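Side-chain contacts in peptidase M16 domain protein (Alicyclobacillus acidocaldarius subsp. acidocaldarius DSM 446, PDB 4XEA), which binds metal ions and, as a putative metallopeptidase of family M16, probably hydrolyses peptide bonds: residues Q271-T276 and A392-M397; R44-D49 and L181-D186; R331-L336 and M415-V420. All coordinates share one frame; numbering follows the deposited sequence.

The three contacts are separate, with no atoms touching between them. Contact 2 (44-49 with 181-186) is tied to the metal-binding region: C184 also packs on I59 of helix 59-66, the helix that carries the nickel ligands H61 and H65, while E136 completes the protein ligands of that site. The C184 side chain is about 14 Å from the bound sodium. Contact 1 (271-276 with 392-397) and contact 2 lie on opposite sides of the chain's centre, their own centres about 35 Å apart. The centre of contact 3 (331-336 with 415-420) is about 25 Å from that of contact 1 and 40 Å from that of contact 2. The segments of contacts 1 and 3 alternate along the chain.

Contact 1. Residues Q271-T276 and A392-M397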
loop_
_atom_site.group_PDB
_atom_site.type_symbol
_atom_site.label_atom_id
_atom_site.label_comp_id
_atom_site.label_asym_id
_atom_site.label_seq_id
_atom_site.Cartn_x
_atom_site.Cartn_y
_atom_site.Cartn_z
ATOM N N GLN A 271 11.231 17.799 -15.643
ATOM C CA GLN A 271 12.016 18.036 -14.414
ATOM C C GLN A 271 11.661 17.001 -13.320
ATOM O O GLN A 271 12.536 16.508 -12.618
ATOM C CB GLN A 271 11.754 19.451 -13.929
ATOM C CG GLN A 271 12.655 19.930 -12.811
ATOM C CD GLN A 271 12.504 21.411 -12.596
ATOM O OE1 GLN A 271 12.839 22.199 -13.468
ATOM N NE2 GLN A 271 12.007 21.796 -11.442
ATOM N N ASP A 272 10.376 16.689 -13.197
ATOM C CA ASP A 272 9.895 15.646 -12.261
ATOM C C ASP A 272 10.471 14.241 -12.612
ATOM O O ASP A 272 10.952 13.489 -11.736
ATOM C CB ASP A 272 8.365 15.652 -12.272
ATOM C CG ASP A 272 7.734 14.879 -11.106
ATOM O OD1 ASP A 272 8.329 14.755 -10.015
ATOM O OD2 ASP A 272 6.589 14.401 -11.300
ATOM N N THR A 273 10.460 13.909 -13.899
ATOM C CA THR A 273 10.974 12.629 -14.346
ATOM C C THR A 273 12.478 12.543 -14.125
ATOM O O THR A 273 12.977 11.554 -13.600
ATOM C CB THR A 273 10.648 12.380 -15.820
ATOM O OG1 THR A 273 9.232 12.433 -15.969
ATOM C CG2 THR A 273 11.126 11.011 -16.265
ATOM N N ALA A 274 13.172 13.613 -14.476
ATOM C CA ALA A 274 14.593 13.691 -14.272
ATOM C C ALA A 274 14.978 13.530 -12.779
ATOM O O ALA A 274 15.948 12.857 -12.464
ATOM C CB ALA A 274 15.137 15.002 -14.824
HETATM N N MSE A 275 14.228 14.137 -11.875
HETATM C CA MSE A 275 14.519 13.972 -10.453
HETATM C C MSE A 275 14.244 12.529 -9.970
HETATM O O MSE A 275 14.924 12.024 -9.066
HETATM C CB MSE A 275 13.730 14.980 -9.617
HETATM C CG MSE A 275 14.218 16.406 -9.734
HETATM SE SE MSE A 275 16.061 16.613 -9.266
HETATM C CE MSE A 275 15.898 16.203 -7.339
ATOM N N THR A 276 13.243 11.870 -10.537
ATOM C CA THR A 276 12.915 10.515 -10.084
ATOM C C THR A 276 14.158 9.647 -10.344
ATOM O O THR A 276 14.584 8.886 -9.452
ATOM C CB THR A 276 11.648 9.974 -10.789
ATOM O OG1 THR A 276 10.552 10.845 -10.481
ATOM C CG2 THR A 276 11.282 8.569 -10.354
ATOM N N ALA A 392 8.985 8.982 -23.273
ATOM C CA ALA A 392 9.968 9.600 -24.150
ATOM C C ALA A 392 11.053 10.376 -23.379
ATOM O O ALA A 392 12.214 10.358 -23.784
ATOM C CB ALA A 392 9.290 10.492 -25.239
ATOM N N VAL A 393 10.698 11.033 -22.271
ATOM C CA VAL A 393 11.711 11.690 -21.428
ATOM C C VAL A 393 12.641 10.641 -20.786
ATOM O O VAL A 393 13.841 10.844 -20.713
ATOM C CB VAL A 393 11.077 12.634 -20.359
ATOM C CG1 VAL A 393 12.149 13.169 -19.393
ATOM C CG2 VAL A 393 10.368 13.792 -21.046
ATOM N N LEU A 394 12.088 9.505 -20.377
ATOM C CA LEU A 394 12.877 8.420 -19.799
ATOM C C LEU A 394 13.875 7.825 -20.791
ATOM O O LEU A 394 14.950 7.415 -20.375
ATOM C CB LEU A 394 11.980 7.304 -19.256
ATOM C CG LEU A 394 11.265 7.612 -17.939
ATOM C CD1 LEU A 394 9.977 6.822 -17.805
ATOM C CD2 LEU A 394 12.186 7.330 -16.769
ATOM N N GLN A 395 13.509 7.781 -22.084
ATOM C CA GLN A 395 14.363 7.267 -23.153
ATOM C C GLN A 395 15.471 8.218 -23.554
ATOM O O GLN A 395 16.571 7.785 -23.879
ATOM C CB GLN A 395 13.549 6.999 -24.422
ATOM C CG GLN A 395 12.555 5.852 -24.341
ATOM C CD GLN A 395 11.648 5.791 -25.568
ATOM O OE1 GLN A 395 11.274 6.822 -26.140
ATOM N NE2 GLN A 395 11.277 4.583 -25.964
ATOM N N THR A 396 15.164 9.513 -23.554
ATOM C CA THR A 396 16.035 10.522 -24.155
ATOM C C THR A 396 16.867 11.296 -23.122
ATOM O O THR A 396 17.857 11.943 -23.460
ATOM C CB THR A 396 15.207 11.502 -24.996
ATOM O OG1 THR A 396 14.247 12.151 -24.157
ATOM C CG2 THR A 396 14.492 10.759 -26.114
HETATM N N MSE A 397 16.465 11.232 -21.864
HETATM C CA MSE A 397 17.245 11.814 -20.779
HETATM C C MSE A 397 18.755 11.477 -20.883
HETATM O O MSE A 397 19.110 10.328 -21.187
HETATM C CB MSE A 397 16.668 11.276 -19.492
HETATM C CG MSE A 397 17.464 11.569 -18.333
HETATM SE SE MSE A 397 17.069 13.301 -17.709
HETATM C CE MSE A 397 17.270 12.626 -15.917
#
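T273 on helix 265-283 points its methyl at the end of helix 387-396, where V393 and L394 receive it. With CG2 anti to the backbone N and OG1 beside that N (chi1 -58°), the two branches part. CG2 lies 3.8 Å from L394 CG and 3.9 Å from V393 CG1, and the T273 and L394 side chains cross at about a right angle. OG1 is hydrogen-bonded instead to I269 O, within T273's own helix.

One residue along, A274 meets the selenomethionine M397, the first residue past the end of the second helix. Bent at chi2 and chi3, the M397 chain brings CE to 3.4 Å from A274 CB, with SE behind it at 3.9 Å from the same CB. Such spacing is tight for carbons, and chi3 (143°) is away from a staggered value, so the exact methyl position is somewhat doubtful. R353 NH1 hydrogen-bonds to both L394 O and M397 O, which probably steadies the turn from which M397 reaches back.

With no hydrogen bond between the segments, the join depends on the fit of apolar groups, and the one polar branch at its centre is satisfied within its own helix.

Contact 2. Residues R44-D49 and L181-D186; sequences RAFRTD and LLLCYD
L183 and C184 meet the F46 ring without any polar bond between the segments; the shortest polar bond here, D186 N to L182 O at 2.8 Å, belongs to the helix that presents them. That bond and its neighbour from Y185 N to L181 O keep the turn regular, and two successive residues of it reach the same corner of the phenyl ring.

The ring arrives with its CZ corner leading. F46 CG stands between its own backbone N and carbonyl carbon (chi1 56°), which sends the ring off strand 45-48 toward the helix. L183 comes from the opposite direction: its CG is anti to the backbone N, and the CD2 branch makes the contact, 4.0 Å from F46 CZ. Beside it, C184 SG lies 3.9 Å from F46 CZ and 4.1 Å from F46 CE1. This is a sulfur-aromatic contact of oblique geometry, with SG 5.1 Å from the centroid of the F46 ring and 72° off its normal. One aromatic corner is thus shared by a leucine methyl and a thiol.

Two other aromatic groups also meet the ring. F188, a turn further along helix 178-188, meets F46 edge-to-face, and H53 of strand 51-54 meets it with the planes at about 45°. Strand 45-48 is the middle of a small antiparallel sheet, flanked by strands 51-54 and 227-229. Helix 178-188 packs on both that sheet and helix 59-66: L183 reaches H53, C184 also touches I59, and L181 lies on I59, F62 and L63.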
loop_
_atom_site.group_PDB
_atom_site.type_symbol
_atom_site.label_atom_id
_atom_site.label_comp_id
_atom_site.label_asym_id
_atom_site.label_seq_id
_atom_site.Cartn_x
_atom_site.Cartn_y
_atom_site.Cartn_z
ATOM N N ARG A 44 -4.392 30.444 -1.939
ATOM C CA ARG A 44 -4.865 31.359 -0.910
ATOM C C ARG A 44 -5.424 32.660 -1.514
ATOM O O ARG A 44 -6.379 33.221 -1.001
ATOM C CB ARG A 44 -3.694 31.702 0.021
ATOM C CG ARG A 44 -4.006 32.679 1.122
ATOM C CD ARG A 44 -2.729 33.137 1.843
ATOM N NE ARG A 44 -2.178 32.085 2.683
ATOM C CZ ARG A 44 -0.930 32.066 3.157
ATOM N NH1 ARG A 44 -0.046 33.014 2.810
ATOM N NH2 ARG A 44 -0.550 31.060 3.947
ATOM N N ALA A 45 -4.783 33.167 -2.558
ATOM C CA ALA A 45 -5.187 34.446 -3.128
ATOM C C ALA A 45 -5.382 34.316 -4.632
ATOM O O ALA A 45 -4.690 33.526 -5.319
ATOM C CB ALA A 45 -4.128 35.539 -2.818
ATOM N N PHE A 46 -6.301 35.118 -5.142
ATOM C CA PHE A 46 -6.676 35.040 -6.532
ATOM C C PHE A 46 -7.536 36.252 -6.882
ATOM O O PHE A 46 -8.084 36.926 -6.007
ATOM C CB PHE A 46 -7.431 33.747 -6.863
ATOM C CG PHE A 46 -8.659 33.517 -6.022
ATOM C CD1 PHE A 46 -8.561 32.899 -4.779
ATOM C CD2 PHE A 46 -9.924 33.950 -6.460
ATOM C CE1 PHE A 46 -9.696 32.713 -3.996
ATOM C CE2 PHE A 46 -11.056 33.742 -5.708
ATOM C CZ PHE A 46 -10.944 33.116 -4.456
ATOM N N ARG A 47 -7.619 36.513 -8.179
ATOM C CA ARG A 47 -8.495 37.533 -8.726
ATOM C C ARG A 47 -9.487 36.851 -9.637
ATOM O O ARG A 47 -9.116 35.964 -10.434
ATOM C CB ARG A 47 -7.709 38.539 -9.559
ATOM C CG ARG A 47 -8.578 39.672 -10.162
ATOM C CD ARG A 47 -7.898 40.221 -11.448
ATOM N NE ARG A 47 -8.569 41.389 -11.986
ATOM C CZ ARG A 47 -8.467 42.606 -11.458
ATOM N NH1 ARG A 47 -7.701 42.813 -10.381
ATOM N NH2 ARG A 47 -9.123 43.613 -12.020
ATOM N N THR A 48 -10.755 37.236 -9.517
ATOM C CA THR A 48 -11.807 36.697 -10.366
ATOM C C THR A 48 -12.938 37.728 -10.395
ATOM O O THR A 48 -13.099 38.510 -9.456
ATOM C CB THR A 48 -12.319 35.336 -9.871
ATOM O OG1 THR A 48 -13.067 34.699 -10.909
ATOM C CG2 THR A 48 -13.209 35.485 -8.639
ATOM N N ASP A 49 -13.614 37.791 -11.543
ATOM C CA ASP A 49 -14.700 38.741 -11.779
ATOM C C ASP A 49 -14.299 40.121 -11.305
ATOM O O ASP A 49 -15.083 40.843 -10.713
ATOM C CB ASP A 49 -16.010 38.271 -11.135
ATOM C CG ASP A 49 -17.224 39.109 -11.597
ATOM O OD1 ASP A 49 -17.492 39.172 -12.819
ATOM O OD2 ASP A 49 -17.888 39.741 -10.747
ATOM N N LEU A 181 -16.594 30.265 1.325
ATOM C CA LEU A 181 -16.636 28.907 0.813
ATOM C C LEU A 181 -17.380 28.891 -0.515
ATOM O O LEU A 181 -16.965 28.220 -1.461
ATOM C CB LEU A 181 -17.327 27.963 1.810
ATOM C CG LEU A 181 -16.565 27.520 3.051
ATOM C CD1 LEU A 181 -17.520 26.868 4.116
ATOM C CD2 LEU A 181 -15.416 26.558 2.663
ATOM N N LEU A 182 -18.491 29.623 -0.567
ATOM C CA LEU A 182 -19.333 29.656 -1.751
ATOM C C LEU A 182 -18.611 30.362 -2.907
ATOM O O LEU A 182 -18.700 29.925 -4.063
ATOM C CB LEU A 182 -20.686 30.333 -1.462
ATOM C CG LEU A 182 -21.719 29.523 -0.661
ATOM C CD1 LEU A 182 -23.064 30.220 -0.651
ATOM C CD2 LEU A 182 -21.862 28.112 -1.206
ATOM N N LEU A 183 -17.873 31.413 -2.589
ATOM C CA LEU A 183 -17.092 32.124 -3.605
ATOM C C LEU A 183 -16.061 31.174 -4.209
ATOM O O LEU A 183 -15.965 31.041 -5.429
ATOM C CB LEU A 183 -16.382 33.317 -2.999
ATOM C CG LEU A 183 -15.284 33.884 -3.914
ATOM C CD1 LEU A 183 -15.939 34.648 -5.083
ATOM C CD2 LEU A 183 -14.375 34.763 -3.116
ATOM N N CYS A 184 -15.300 30.490 -3.351
ATOM C CA CYS A 184 -14.274 29.583 -3.839
ATOM C C CYS A 184 -14.878 28.441 -4.606
ATOM O O CYS A 184 -14.336 28.068 -5.629
ATOM C CB CYS A 184 -13.364 29.095 -2.714
ATOM S SG CYS A 184 -12.453 30.430 -2.027
ATOM N N TYR A 185 -16.021 27.921 -4.164
ATOM C CA TYR A 185 -16.664 26.831 -4.883
ATOM C C TYR A 185 -17.134 27.317 -6.266
ATOM O O TYR A 185 -16.919 26.633 -7.264
ATOM C CB TYR A 185 -17.858 26.239 -4.101
ATOM C CG TYR A 185 -18.599 25.170 -4.867
ATOM C CD1 TYR A 185 -19.813 25.444 -5.518
ATOM C CD2 TYR A 185 -18.097 23.882 -4.943
ATOM C CE1 TYR A 185 -20.462 24.471 -6.227
ATOM C CE2 TYR A 185 -18.734 22.915 -5.653
ATOM C CZ TYR A 185 -19.909 23.198 -6.283
ATOM O OH TYR A 185 -20.526 22.205 -6.968
ATOM N N ASP A 186 -17.769 28.486 -6.316
ATOM C CA ASP A 186 -18.261 29.004 -7.590
ATOM C C ASP A 186 -17.088 29.308 -8.526
ATOM O O ASP A 186 -17.186 29.067 -9.722
ATOM C CB ASP A 186 -19.188 30.243 -7.423
ATOM C CG ASP A 186 -20.595 29.889 -6.935
ATOM O OD1 ASP A 186 -21.049 28.692 -6.956
ATOM O OD2 ASP A 186 -21.291 30.857 -6.534
#

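Contact 3. Residues R331-L336 and M415-V420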
loop_
_atom_site.group_PDB
_atom_site.type_symbol
_atom_site.label_atom_id
_atom_site.label_comp_id
_atom_site.label_asym_id
_atom_site.label_seq_id
_atom_site.Cartn_x
_atom_site.Cartn_y
_atom_site.Cartn_z
ATOM N N ARG A 331 27.031 12.388 6.212
ATOM C CA ARG A 331 27.289 11.434 5.128
ATOM C C ARG A 331 26.570 11.850 3.851
ATOM O O ARG A 331 27.111 11.713 2.743
ATOM C CB ARG A 331 26.861 10.014 5.532
ATOM C CG ARG A 331 27.797 9.332 6.544
ATOM C CD ARG A 331 29.078 8.818 5.876
ATOM N NE ARG A 331 28.806 7.814 4.842
ATOM C CZ ARG A 331 28.607 6.512 5.073
ATOM N NH1 ARG A 331 28.641 6.007 6.314
ATOM N NH2 ARG A 331 28.376 5.698 4.043
ATOM N N ILE A 332 25.337 12.337 4.011
ATOM C CA ILE A 332 24.573 12.860 2.882
ATOM C C ILE A 332 25.276 14.060 2.234
ATOM O O ILE A 332 25.427 14.108 1.032
ATOM C CB ILE A 332 23.152 13.266 3.311
ATOM C CG1 ILE A 332 22.320 12.011 3.612
ATOM C CG2 ILE A 332 22.515 14.147 2.241
ATOM C CD1 ILE A 332 21.040 12.276 4.451
ATOM N N GLN A 333 25.700 15.024 3.040
ATOM C CA GLN A 333 26.409 16.182 2.520
ATOM C C GLN A 333 27.751 15.812 1.865
ATOM O O GLN A 333 28.115 16.401 0.858
ATOM C CB GLN A 333 26.642 17.213 3.634
ATOM C CG GLN A 333 25.324 17.805 4.175
ATOM C CD GLN A 333 25.523 18.737 5.365
ATOM O OE1 GLN A 333 26.218 19.744 5.261
ATOM N NE2 GLN A 333 24.889 18.408 6.497
ATOM N N SER A 334 28.474 14.839 2.422
ATOM C CA SER A 334 29.731 14.374 1.816
ATOM C C SER A 334 29.524 13.702 0.485
ATOM O O SER A 334 30.238 13.989 -0.469
ATOM C CB SER A 334 30.410 13.358 2.713
ATOM O OG SER A 334 31.048 14.011 3.769
ATOM N N HIS A 335 28.569 12.760 0.461
ATOM C CA HIS A 335 28.144 12.090 -0.756
ATOM C C HIS A 335 27.867 13.127 -1.844
ATOM O O HIS A 335 28.482 13.086 -2.901
ATOM C CB HIS A 335 26.907 11.225 -0.446
ATOM C CG HIS A 335 26.392 10.419 -1.602
ATOM N ND1 HIS A 335 27.205 9.653 -2.408
ATOM C CD2 HIS A 335 25.124 10.211 -2.038
ATOM C CE1 HIS A 335 26.465 9.036 -3.314
ATOM N NE2 HIS A 335 25.197 9.351 -3.106
ATOM N N LEU A 336 26.989 14.096 -1.557
ATOM C CA LEU A 336 26.643 15.128 -2.534
ATOM C C LEU A 336 27.829 16.003 -2.913
ATOM O O LEU A 336 27.939 16.398 -4.065
ATOM C CB LEU A 336 25.465 15.999 -2.055
ATOM C CG LEU A 336 24.136 15.237 -1.873
ATOM C CD1 LEU A 336 23.034 16.171 -1.341
ATOM C CD2 LEU A 336 23.662 14.551 -3.144
HETATM N N MSE A 415 19.442 24.458 0.974
HETATM C CA MSE A 415 19.272 23.213 1.688
HETATM C C MSE A 415 18.850 23.481 3.125
HETATM O O MSE A 415 19.281 24.427 3.718
HETATM C CB MSE A 415 20.580 22.398 1.665
HETATM C CG MSE A 415 20.522 21.083 2.353
HETATM SE SE MSE A 415 22.189 20.132 2.462
HETATM C CE MSE A 415 23.277 21.391 3.530
ATOM N N VAL A 416 17.967 22.619 3.646
ATOM C CA VAL A 416 17.502 22.681 5.016
ATOM C C VAL A 416 17.778 21.313 5.598
ATOM O O VAL A 416 17.499 20.267 4.955
ATOM C CB VAL A 416 15.980 22.951 5.127
ATOM C CG1 VAL A 416 15.555 22.953 6.600
ATOM C CG2 VAL A 416 15.648 24.256 4.461
ATOM N N VAL A 417 18.365 21.284 6.775
ATOM C CA VAL A 417 18.610 20.002 7.462
ATOM C C VAL A 417 17.816 20.064 8.753
ATOM O O VAL A 417 18.063 20.968 9.567
ATOM C CB VAL A 417 20.091 19.752 7.805
ATOM C CG1 VAL A 417 20.335 18.335 8.390
ATOM C CG2 VAL A 417 20.992 19.951 6.614
ATOM N N SER A 418 16.905 19.110 8.974
ATOM C CA SER A 418 16.070 19.164 10.168
ATOM C C SER A 418 15.879 17.803 10.833
ATOM O O SER A 418 15.792 16.782 10.144
ATOM C CB SER A 418 14.729 19.805 9.826
ATOM O OG SER A 418 13.937 18.906 9.089
ATOM N N ALA A 419 15.785 17.798 12.163
ATOM C CA ALA A 419 15.741 16.569 12.937
ATOM C C ALA A 419 14.655 16.650 14.015
ATOM O O ALA A 419 14.332 17.723 14.555
ATOM C CB ALA A 419 17.123 16.289 13.593
ATOM N N VAL A 420 14.095 15.491 14.322
ATOM C CA VAL A 420 13.191 15.338 15.457
ATOM C C VAL A 420 13.889 14.356 16.342
ATOM O O VAL A 420 14.300 13.299 15.859
ATOM C CB VAL A 420 11.810 14.771 15.033
ATOM C CG1 VAL A 420 10.903 14.620 16.251
ATOM C CG2 VAL A 420 11.183 15.683 14.006
#
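Q333 lies across M415 and V417 where helix 325-342 packs on a mixed five-stranded sheet, a helix-on-sheet layer of an alpha/beta fold, as expected for a family M16 domain. M415 and V417 point toward this helix. The residues between and beyond them, V416 and S418, face the other way and pack on L152 of helix 144-156, so strand 415-422 is sandwiched between two helices. The helix and strand backbones stand well apart, with Q333 CA 10.0 Å from V417 CA, and side chains bridge the distance.

The van der Waals part of the contact is two methyls laid against the flat of one amide. M415, a selenomethionine, is extended as far as SE and then bends at chi3 (62°), turning its methyl up to Q333. M415 CE sits over the amide face, almost straight above Q333 CD at 3.9 Å, and is 3.8 Å from Q333 OE1. V417 adds CG2 over the same face, closer to the nitrogen end. Around them, M415 also touches V255 and W257 of the neighbouring strand 252-258, and L336, three residues on from Q333 in the helix, rests on W257.

Polar bonding plays a lesser part. None crosses between the segments, and Q333 NE2 turns back to a weak hydrogen bond with A329 O, one turn earlier in its own helix. V417 is held in the sheet by backbone bonds to S240 and H242.

With an alanine in place of Q333, the M415 methyl is likely to lose the amide it lies against, and a gap would probably open between helix and strand. At the far end of the amide, the two segments meet through Q333 NE2 and V417 CG2, 4.2 Å apart.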